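Local coordinates for protein arginine kinase (Anthopleura japonica, PDB 4RF6) that catalyses the reversible transfer of a phosphoryl group from ATP to L-arginine, giving phosphoarginine and ADP, with two phosphagen kinase repeats in one chain, at residues M286-H291 with I334-R339; A135-G140 with E231-R236; R483-R488 with P631-T636. All blocks are in the same frame, centred on the assembly; numbering follows the deposited sequence. Where two conformers were deposited one is given.

Contact 1. Residues M286-H291 with I334-R339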
loop_
_atom_site.group_PDB
_atom_site.type_symbol
_atom_site.label_atom_id
_atom_site.label_comp_id
_atom_site.label_asym_id
_atom_site.label_seq_id
_atom_site.Cartn_x
_atom_site.Cartn_y
_atom_site.Cartn_z
ATOM N N MET A 286 -14.641 2.852 -18.748
ATOM C CA MET A 286 -13.439 2.750 -17.927
ATOM C C MET A 286 -13.200 3.952 -17.025
ATOM O O MET A 286 -13.364 5.096 -17.452
ATOM C CB MET A 286 -12.211 2.548 -18.828
ATOM C CG MET A 286 -10.869 2.543 -18.087
ATOM S SD MET A 286 -9.475 2.344 -19.204
ATOM C CE MET A 286 -9.790 0.692 -19.813
ATOM N N ARG A 287 -12.820 3.692 -15.776
ATOM C CA ARG A 287 -12.135 4.708 -14.978
ATOM C C ARG A 287 -10.750 4.203 -14.586
ATOM O O ARG A 287 -10.617 3.228 -13.839
ATOM C CB ARG A 287 -12.908 5.111 -13.720
ATOM C CG ARG A 287 -12.218 6.265 -12.974
ATOM C CD ARG A 287 -12.863 6.617 -11.636
ATOM N NE ARG A 287 -12.157 7.721 -10.985
ATOM C CZ ARG A 287 -11.294 7.581 -9.980
ATOM N NH1 ARG A 287 -10.698 8.648 -9.461
ATOM N NH2 ARG A 287 -11.029 6.377 -9.488
ATOM N N ALA A 288 -9.726 4.874 -15.105
ATOM C CA ALA A 288 -8.337 4.593 -14.758
ATOM C C ALA A 288 -7.882 5.663 -13.777
ATOM O O ALA A 288 -8.186 6.845 -13.962
ATOM C CB ALA A 288 -7.468 4.615 -16.007
ATOM N N SER A 289 -7.145 5.270 -12.743
ATOM C CA SER A 289 -6.749 6.201 -11.687
ATOM C C SER A 289 -5.368 5.885 -11.113
ATOM O O SER A 289 -5.103 4.740 -10.737
ATOM C CB SER A 289 -7.793 6.186 -10.566
ATOM O OG SER A 289 -7.287 6.755 -9.373
ATOM N N VAL A 290 -4.509 6.897 -11.025
ATOM C CA VAL A 290 -3.184 6.760 -10.426
ATOM C C VAL A 290 -3.042 7.787 -9.306
ATOM O O VAL A 290 -3.319 8.969 -9.512
ATOM C CB VAL A 290 -2.071 6.982 -11.486
ATOM C CG1 VAL A 290 -0.708 7.154 -10.828
ATOM C CG2 VAL A 290 -2.038 5.836 -12.478
ATOM N N HIS A 291 -2.643 7.340 -8.119
ATOM C CA HIS A 291 -2.315 8.276 -7.052
ATOM C C HIS A 291 -0.826 8.610 -7.096
ATOM O O HIS A 291 0.022 7.721 -7.005
ATOM C CB HIS A 291 -2.708 7.717 -5.686
ATOM C CG HIS A 291 -4.187 7.650 -5.469
ATOM N ND1 HIS A 291 -4.751 7.411 -4.234
ATOM C CD2 HIS A 291 -5.219 7.788 -6.335
ATOM C CE1 HIS A 291 -6.067 7.409 -4.349
ATOM N NE2 HIS A 291 -6.376 7.634 -5.614
ATOM N N ILE A 334 -4.953 11.157 -10.365
ATOM C CA ILE A 334 -5.011 11.428 -11.793
ATOM C C ILE A 334 -5.997 10.442 -12.415
ATOM O O ILE A 334 -5.881 9.239 -12.197
ATOM C CB ILE A 334 -3.619 11.289 -12.448
ATOM C CG1 ILE A 334 -2.568 12.006 -11.609
ATOM C CG2 ILE A 334 -3.624 11.878 -13.855
ATOM C CD1 ILE A 334 -2.847 13.488 -11.442
ATOM N N SER A 335 -6.977 10.932 -13.171
ATOM C CA SER A 335 -7.951 10.033 -13.789
ATOM C C SER A 335 -8.306 10.483 -15.201
ATOM O O SER A 335 -8.032 11.620 -15.588
ATOM C CB SER A 335 -9.210 9.902 -12.922
ATOM O OG SER A 335 -9.919 11.124 -12.859
ATOM N N ASN A 336 -8.905 9.587 -15.978
ATOM C CA ASN A 336 -9.314 9.939 -17.334
ATOM C C ASN A 336 -10.603 10.749 -17.324
ATOM O O ASN A 336 -11.483 10.524 -16.486
ATOM C CB ASN A 336 -9.533 8.676 -18.155
ATOM C CG ASN A 336 -10.529 7.750 -17.509
ATOM O OD1 ASN A 336 -10.387 7.401 -16.337
ATOM N ND2 ASN A 336 -11.568 7.373 -18.252
ATOM N N ARG A 337 -10.733 11.679 -18.264
ATOM C CA ARG A 337 -11.980 12.420 -18.397
ATOM C C ARG A 337 -12.889 11.821 -19.470
ATOM O O ARG A 337 -14.084 12.122 -19.514
ATOM C CB ARG A 337 -11.710 13.896 -18.703
ATOM C CG ARG A 337 -11.753 14.800 -17.478
ATOM C CD ARG A 337 -11.619 16.274 -17.848
ATOM N NE ARG A 337 -10.306 16.584 -18.405
ATOM C CZ ARG A 337 -9.700 17.764 -18.291
ATOM N NH1 ARG A 337 -10.288 18.753 -17.631
ATOM N NH2 ARG A 337 -8.501 17.952 -18.835
ATOM N N ARG A 338 -12.324 10.969 -20.324
ATOM C CA ARG A 338 -13.019 10.514 -21.529
ATOM C C ARG A 338 -13.227 8.990 -21.615
ATOM O O ARG A 338 -12.397 8.205 -21.141
ATOM C CB ARG A 338 -12.277 11.018 -22.772
ATOM C CG ARG A 338 -12.203 12.536 -22.887
ATOM C CD ARG A 338 -11.452 12.936 -24.144
ATOM N NE ARG A 338 -11.596 14.355 -24.470
ATOM C CZ ARG A 338 -11.138 14.910 -25.588
ATOM N NH1 ARG A 338 -10.503 14.169 -26.488
ATOM N NH2 ARG A 338 -11.310 16.207 -25.805
ATOM N N ARG A 339 -14.339 8.589 -22.233
ATOM C CA ARG A 339 -14.686 7.176 -22.386
ATOM C C ARG A 339 -15.238 6.863 -23.777
ATOM O O ARG A 339 -15.231 5.710 -24.219
ATOM C CB ARG A 339 -15.729 6.763 -21.349
ATOM C CG ARG A 339 -15.261 6.837 -19.915
ATOM C CD ARG A 339 -16.315 6.290 -18.967
ATOM N NE ARG A 339 -15.828 6.286 -17.594
ATOM C CZ ARG A 339 -16.152 7.197 -16.683
ATOM N NH1 ARG A 339 -16.987 8.181 -16.995
ATOM N NH2 ARG A 339 -15.649 7.115 -15.456
#
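Met286 O is gripped from both faces of its carbonyl plane, by Arg339 NE at 2.7 Å and by Asn336 ND2 at 3.0 Å, where two neighbouring antiparallel strands of the phosphagen kinase catalytic sheet part. Closer to the sheet interior, Val290 and Ile334 form an antiparallel hydrogen-bonded pair, while Ser289 and Ser335 form the non-hydrogen-bonded pair that follows. Beyond it, the backbone bond from Asn336 N to Ala288 O is long and weak, and the side chain of Asn336 takes over. Its CG stands between the backbone N and the carbonyl carbon (chi1 56°), which brings the amide alongside the backbone of 286-288. There OD1 accepts from Ala288 N at 2.9 Å, and ND2, besides binding Met286 O, donates to Arg338 O in nearly the amide plane. Three bonds thus fix the rotation of this buried amide and tie the turn after the strand to its neighbour. Arg339 arrives from past that turn: its chain is extended from CG to NE, and Met286 O lies 26° out of the guanidinium plane. Arg287 crosses Asn336 obliquely, their planes 47° apart. With CG anti to the backbone N, its extended chain carries the guanidinium past Ser335 CB, and NH1 finds its salt-bridge partner in Asp333. Ser335 OG instead bonds Gln313 on the next strand. Residues 287-291 belong to the predicted ATP site, and Arg287 packs beside Arg133 of that site. On the face bearing Val290 and Ile334, helix 344-370 covers Ile334 through Met351. At the Ser289-Ser335 pair, Ser289 CA approaches Ile334 O to 3.2 Å in a CA-H...O contact.

Contact 2. Residues A135-G140 with E231-R236; sequences ARSLKG and EEDHLR
His234 ND1 accepts the backbone N-H of Leu138 at 2.9 Å, with the donor 22° out of the ring plane. Ser137 CB lies over one face of the same ring, a CH-pi contact 3.9 Å from the centroid and 25° off its normal. CG of His234 is anti to the carbonyl carbon (chi1 -59°), a rotamer that brings ND1 to the backbone N of Leu138. Next to it Arg136 and Leu235 form a hydrogen-bonded antiparallel pair, Arg136 N to Leu235 O and Leu235 N to Arg136 O, both 3.0 Å. Leu235 CD1 meets Leu138 CD2 at 4.0 Å, where the two side chains pass at a slant.

One shell out, a water bridges the polar side: it lies 2.8 Å from Ser137 OG and donates to Asp233 OD1 at 3.1 Å. The backbone N of Ser277 also binds Asp233 OD1, while Gly142 O holds His234 NE2 and thereby sets the ring's rotation. Helix 149-163 covers the two leucines through Val159. Arg136 turns away from Leu235, its NH1 bonding Ala135 O and Thr284 O and its NH2 bridging to Glu344.

Within the other segment, Arg236 NH2 and Glu231 OE2 form a 2.8 Å salt bridge across the turn. Arg236 is a predicted ATP ligand and Glu232 a substrate residue by similarity, which is consistent with two central strands of the phosphagen kinase antiparallel sheet bordering the active site here.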
loop_
_atom_site.group_PDB
_atom_site.type_symbol
_atom_site.label_atom_id
_atom_site.label_comp_id
_atom_site.label_asym_id
_atom_site.label_seq_id
_atom_site.Cartn_x
_atom_site.Cartn_y
_atom_site.Cartn_z
ATOM N N ALA A 135 -16.878 -1.195 -16.701
ATOM C CA ALA A 135 -18.238 -1.688 -16.539
ATOM C C ALA A 135 -18.613 -2.464 -17.795
ATOM O O ALA A 135 -18.288 -2.040 -18.903
ATOM C CB ALA A 135 -19.189 -0.533 -16.339
ATOM N N ARG A 136 -19.286 -3.599 -17.624
ATOM C CA ARG A 136 -19.712 -4.413 -18.759
ATOM C C ARG A 136 -21.084 -5.014 -18.468
ATOM O O ARG A 136 -21.457 -5.194 -17.309
ATOM C CB ARG A 136 -18.702 -5.538 -19.033
ATOM C CG ARG A 136 -17.305 -5.094 -19.500
ATOM C CD ARG A 136 -17.343 -4.540 -20.919
ATOM N NE ARG A 136 -16.006 -4.243 -21.432
ATOM C CZ ARG A 136 -15.411 -3.059 -21.323
ATOM N NH1 ARG A 136 -16.031 -2.054 -20.713
ATOM N NH2 ARG A 136 -14.196 -2.876 -21.826
ATOM N N SER A 137 -21.837 -5.315 -19.521
ATOM C CA SER A 137 -23.101 -6.021 -19.375
ATOM C C SER A 137 -23.110 -7.191 -20.355
ATOM O O SER A 137 -22.569 -7.082 -21.459
ATOM C CB SER A 137 -24.282 -5.081 -19.629
ATOM O OG SER A 137 -24.284 -3.997 -18.719
ATOM N N LEU A 138 -23.706 -8.310 -19.948
ATOM C CA LEU A 138 -23.728 -9.513 -20.781
ATOM C C LEU A 138 -24.759 -9.432 -21.907
ATOM O O LEU A 138 -25.872 -8.937 -21.704
ATOM C CB LEU A 138 -24.013 -10.760 -19.941
ATOM C CG LEU A 138 -23.033 -11.159 -18.838
ATOM C CD1 LEU A 138 -23.423 -12.510 -18.257
ATOM C CD2 LEU A 138 -21.606 -11.191 -19.357
ATOM N N LYS A 139 -24.380 -9.926 -23.088
ATOM C CA LYS A 139 -25.307 -10.070 -24.209
ATOM C C LYS A 139 -26.541 -10.862 -23.809
ATOM O O LYS A 139 -26.446 -11.820 -23.039
ATOM C CB LYS A 139 -24.628 -10.800 -25.370
ATOM C CG LYS A 139 -23.666 -9.952 -26.162
ATOM C CD LYS A 139 -22.845 -10.785 -27.147
ATOM C CE LYS A 139 -21.969 -9.890 -28.027
ATOM N NZ LYS A 139 -20.713 -10.567 -28.469
ATOM N N GLY A 140 -27.698 -10.465 -24.334
ATOM C CA GLY A 140 -28.915 -11.245 -24.179
ATOM C C GLY A 140 -29.838 -10.861 -23.031
ATOM O O GLY A 140 -30.833 -11.545 -22.784
ATOM N N GLU A 231 -24.281 -5.119 -9.448
ATOM C CA GLU A 231 -24.523 -3.887 -8.706
ATOM C C GLU A 231 -25.226 -2.889 -9.641
ATOM O O GLU A 231 -26.427 -3.019 -9.907
ATOM C CB GLU A 231 -23.210 -3.322 -8.152
ATOM C CG GLU A 231 -23.366 -2.173 -7.149
ATOM C CD GLU A 231 -22.703 -0.886 -7.621
ATOM O OE1 GLU A 231 -22.877 0.157 -6.952
ATOM O OE2 GLU A 231 -22.011 -0.921 -8.660
ATOM N N GLU A 232 -24.488 -1.917 -10.170
ATOM C CA GLU A 232 -25.084 -0.919 -11.058
ATOM C C GLU A 232 -25.111 -1.410 -12.507
ATOM O O GLU A 232 -25.987 -1.029 -13.295
ATOM C CB GLU A 232 -24.337 0.412 -10.952
ATOM C CG GLU A 232 -24.875 1.495 -11.880
ATOM C CD GLU A 232 -24.130 2.805 -11.745
ATOM O OE1 GLU A 232 -23.760 3.161 -10.608
ATOM O OE2 GLU A 232 -23.922 3.477 -12.777
ATOM N N ASP A 233 -24.134 -2.236 -12.862
ATOM C CA ASP A 233 -24.150 -2.944 -14.137
ATOM C C ASP A 233 -23.966 -4.428 -13.827
ATOM O O ASP A 233 -23.691 -4.781 -12.681
ATOM C CB ASP A 233 -23.022 -2.442 -15.052
ATOM C CG ASP A 233 -23.274 -1.046 -15.589
ATOM O OD1 ASP A 233 -24.024 -0.918 -16.575
ATOM O OD2 ASP A 233 -22.708 -0.082 -15.035
ATOM N N HIS A 234 -24.122 -5.294 -14.828
ATOM C CA HIS A 234 -23.929 -6.726 -14.604
ATOM C C HIS A 234 -22.545 -6.979 -14.009
ATOM O O HIS A 234 -22.373 -7.796 -13.103
ATOM C CB HIS A 234 -24.069 -7.512 -15.911
ATOM C CG HIS A 234 -25.395 -7.346 -16.585
ATOM N ND1 HIS A 234 -25.658 -7.845 -17.842
ATOM C CD2 HIS A 234 -26.532 -6.736 -16.175
ATOM C CE1 HIS A 234 -26.901 -7.550 -18.178
ATOM N NE2 HIS A 234 -27.451 -6.873 -17.186
ATOM N N LEU A 235 -21.559 -6.253 -14.519
ATOM C CA LEU A 235 -20.189 -6.422 -14.076
ATOM C C LEU A 235 -19.510 -5.085 -13.835
ATOM O O LEU A 235 -19.583 -4.173 -14.672
ATOM C CB LEU A 235 -19.389 -7.212 -15.113
ATOM C CG LEU A 235 -19.913 -8.608 -15.438
ATOM C CD1 LEU A 235 -19.377 -9.103 -16.773
ATOM C CD2 LEU A 235 -19.526 -9.563 -14.336
ATOM N N ARG A 236 -18.864 -4.973 -12.680
ATOM C CA ARG A 236 -17.888 -3.926 -12.444
ATOM C C ARG A 236 -16.576 -4.634 -12.135
ATOM O O ARG A 236 -16.434 -5.283 -11.095
ATOM C CB ARG A 236 -18.290 -3.022 -11.279
ATOM C CG ARG A 236 -17.365 -1.814 -11.148
ATOM C CD ARG A 236 -17.553 -1.069 -9.843
ATOM N NE ARG A 236 -18.809 -0.327 -9.802
ATOM C CZ ARG A 236 -19.065 0.650 -8.938
ATOM N NH1 ARG A 236 -18.143 1.007 -8.052
ATOM N NH2 ARG A 236 -20.237 1.278 -8.961
HETATM O O HOH W 1 -26.084 -3.189 -16.768
#

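Contact 3. Residues R483-R488 with P631-T636; sequences RIRVAR and PTNLGT
Arg488 NH1 donates to Thr636 O at 2.8 Å, the one strong hydrogen bond between strand 483-488 and the loop 631-636. The N-H...O angle of 173° makes it almost straight, and the oxygen lies at the guanidinium edge, 4° out of plane. From the carbonyl's side the approach is less regular, since NH1 stands 51° above the plane of that group. A bend at chi2 folds the arginine back along its own strand, and NH1 also reaches Ala487 O at 2.9 Å. One nitrogen therefore joins the strand's backbone to that of the loop. A second polar link is weak: Arg485 NH1 lies 2.9 Å from Asn633 OD1, but its N-H is poorly aimed. The two side chains cross at about a right angle, and NH1 has a further acceptor in Gly637 O. A water extends this link, accepting weakly from Asn633 ND2 at 2.7 Å and from Arg485 NH2 at 3.4 Å.

Both loop residues belong to the connection entering strand 638-645, which pairs with strand 479-488 in the central antiparallel sheet of the second phosphagen kinase repeat. Backbone bonds from Arg485 to Arg639 and from Ala487 to Gly637 continue that pairing up to the point where the chains diverge.

Van der Waals contacts add a little: two methyl groups rest against oxygens of the loop. Ala487 CB points at the loop and touches Asn633 OD1 at 3.7 Å, and Val486 CG1 approaches Thr636 O to 3.9 Å. Val486 CG2 lies 4.1 Å above the centre of the Arg488 guanidinium, covering one of its faces.

Charge and ring contacts hold Arg488 from beyond the loop: NH2 forms a salt bridge with Glu696, at the start of helix 696-714, and Tyr626 provides a cation-pi partner.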
loop_
_atom_site.group_PDB
_atom_site.type_symbol
_atom_site.label_atom_id
_atom_site.label_comp_id
_atom_site.label_asym_id
_atom_site.label_seq_id
_atom_site.Cartn_x
_atom_site.Cartn_y
_atom_site.Cartn_z
ATOM N N ARG A 483 16.629 -10.267 27.232
ATOM C CA ARG A 483 16.173 -10.039 25.867
ATOM C C ARG A 483 17.366 -9.839 24.940
ATOM O O ARG A 483 18.290 -9.083 25.261
ATOM C CB ARG A 483 15.291 -8.789 25.835
ATOM C CG ARG A 483 14.645 -8.451 24.495
ATOM C CD ARG A 483 13.739 -7.231 24.662
ATOM N NE ARG A 483 13.109 -6.795 23.417
ATOM C CZ ARG A 483 13.640 -5.916 22.570
ATOM N NH1 ARG A 483 14.825 -5.370 22.814
ATOM N NH2 ARG A 483 12.984 -5.580 21.471
ATOM N N ILE A 484 17.358 -10.512 23.794
ATOM C CA ILE A 484 18.398 -10.268 22.794
ATOM C C ILE A 484 17.787 -10.117 21.413
ATOM O O ILE A 484 17.076 -11.007 20.939
ATOM C CB ILE A 484 19.466 -11.381 22.761
ATOM C CG1 ILE A 484 20.085 -11.590 24.148
ATOM C CG2 ILE A 484 20.549 -11.035 21.744
ATOM C CD1 ILE A 484 21.043 -12.782 24.230
ATOM N N ARG A 485 18.072 -8.983 20.779
ATOM C CA ARG A 485 17.536 -8.660 19.461
ATOM C C ARG A 485 18.673 -8.510 18.457
ATOM O O ARG A 485 19.733 -7.982 18.800
ATOM C CB ARG A 485 16.744 -7.348 19.536
ATOM C CG ARG A 485 16.344 -6.736 18.185
ATOM C CD ARG A 485 17.384 -5.732 17.665
ATOM N NE ARG A 485 17.236 -4.404 18.256
ATOM C CZ ARG A 485 18.032 -3.376 17.987
ATOM N NH1 ARG A 485 19.044 -3.523 17.139
ATOM N NH2 ARG A 485 17.819 -2.199 18.564
ATOM N N VAL A 486 18.455 -8.950 17.218
ATOM C CA VAL A 486 19.375 -8.602 16.134
ATOM C C VAL A 486 18.599 -8.043 14.945
ATOM O O VAL A 486 17.495 -8.493 14.637
ATOM C CB VAL A 486 20.282 -9.783 15.678
ATOM C CG1 VAL A 486 21.199 -10.234 16.799
ATOM C CG2 VAL A 486 19.454 -10.944 15.164
ATOM N N ALA A 487 19.171 -7.037 14.299
ATOM C CA ALA A 487 18.636 -6.541 13.042
ATOM C C ALA A 487 19.367 -7.266 11.923
ATOM O O ALA A 487 20.581 -7.438 11.986
ATOM C CB ALA A 487 18.856 -5.045 12.924
ATOM N N ARG A 488 18.639 -7.681 10.893
ATOM C CA ARG A 488 19.268 -8.326 9.746
ATOM C C ARG A 488 18.577 -7.860 8.472
ATOM O O ARG A 488 17.397 -7.497 8.497
ATOM C CB ARG A 488 19.188 -9.851 9.865
ATOM C CG ARG A 488 20.020 -10.476 10.987
ATOM C CD ARG A 488 21.519 -10.400 10.680
ATOM N NE ARG A 488 22.315 -11.107 11.685
ATOM C CZ ARG A 488 22.842 -10.533 12.763
ATOM N NH1 ARG A 488 22.670 -9.230 12.982
ATOM N NH2 ARG A 488 23.540 -11.261 13.623
ATOM N N PRO A 631 23.160 3.133 9.883
ATOM C CA PRO A 631 24.542 2.812 10.262
ATOM C C PRO A 631 24.722 2.538 11.755
ATOM O O PRO A 631 25.755 1.995 12.138
ATOM C CB PRO A 631 25.319 4.069 9.851
ATOM C CG PRO A 631 24.475 4.698 8.759
ATOM C CD PRO A 631 23.057 4.431 9.190
ATOM N N THR A 632 23.741 2.898 12.584
ATOM C CA THR A 632 23.803 2.575 14.008
ATOM C C THR A 632 23.588 1.087 14.267
ATOM O O THR A 632 23.972 0.572 15.315
ATOM C CB THR A 632 22.777 3.377 14.840
ATOM O OG1 THR A 632 21.443 3.022 14.450
ATOM C CG2 THR A 632 22.986 4.859 14.659
ATOM N N ASN A 633 22.974 0.402 13.309
ATOM C CA ASN A 633 22.664 -1.015 13.465
ATOM C C ASN A 633 23.641 -1.954 12.762
ATOM O O ASN A 633 23.328 -3.124 12.539
ATOM C CB ASN A 633 21.248 -1.308 12.970
ATOM C CG ASN A 633 20.209 -1.163 14.059
ATOM O OD1 ASN A 633 19.986 -2.089 14.840
ATOM N ND2 ASN A 633 19.561 -0.004 14.115
ATOM N N LEU A 634 24.821 -1.450 12.416
ATOM C CA LEU A 634 25.839 -2.270 11.764
ATOM C C LEU A 634 26.486 -3.262 12.734
ATOM O O LEU A 634 26.132 -3.304 13.920
ATOM C CB LEU A 634 26.900 -1.374 11.126
ATOM C CG LEU A 634 26.388 -0.484 9.998
ATOM C CD1 LEU A 634 27.469 0.492 9.557
ATOM C CD2 LEU A 634 25.942 -1.337 8.826
ATOM N N GLY A 635 27.421 -4.065 12.225
ATOM C CA GLY A 635 28.167 -5.014 13.041
ATOM C C GLY A 635 27.362 -6.241 13.425
ATOM O O GLY A 635 26.974 -7.038 12.567
ATOM N N THR A 636 27.122 -6.395 14.722
ATOM C CA THR A 636 26.245 -7.440 15.240
ATOM C C THR A 636 24.775 -7.088 15.036
ATOM O O THR A 636 23.906 -7.966 15.092
ATOM C CB THR A 636 26.445 -7.600 16.739
ATOM O OG1 THR A 636 26.120 -6.356 17.373
ATOM C CG2 THR A 636 27.881 -7.969 17.048
HETATM O O HOH W 2 19.353 0.256 16.824
#

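From the N terminus, contact 2 comes first: 135-140 leaves strand 127-136 and is rejoined after 90 residues by 231-236, entering strand 235-242. That loop closes before contact 1 opens at 286-291, which 334-339 meets after a further 42 residues. The two are in series, neither nesting nor crossing, yet they share a sheet, because strand 127-136 lies between strands 235-242 and 286-293. Their centres are about 19 Å apart. Contact 3 opens and closes in the second repeat, spanning 142 residues from strand 479-488 to the loop before strand 638-645. Its centre is about 45 Å from that of contact 1, across the chain's centre.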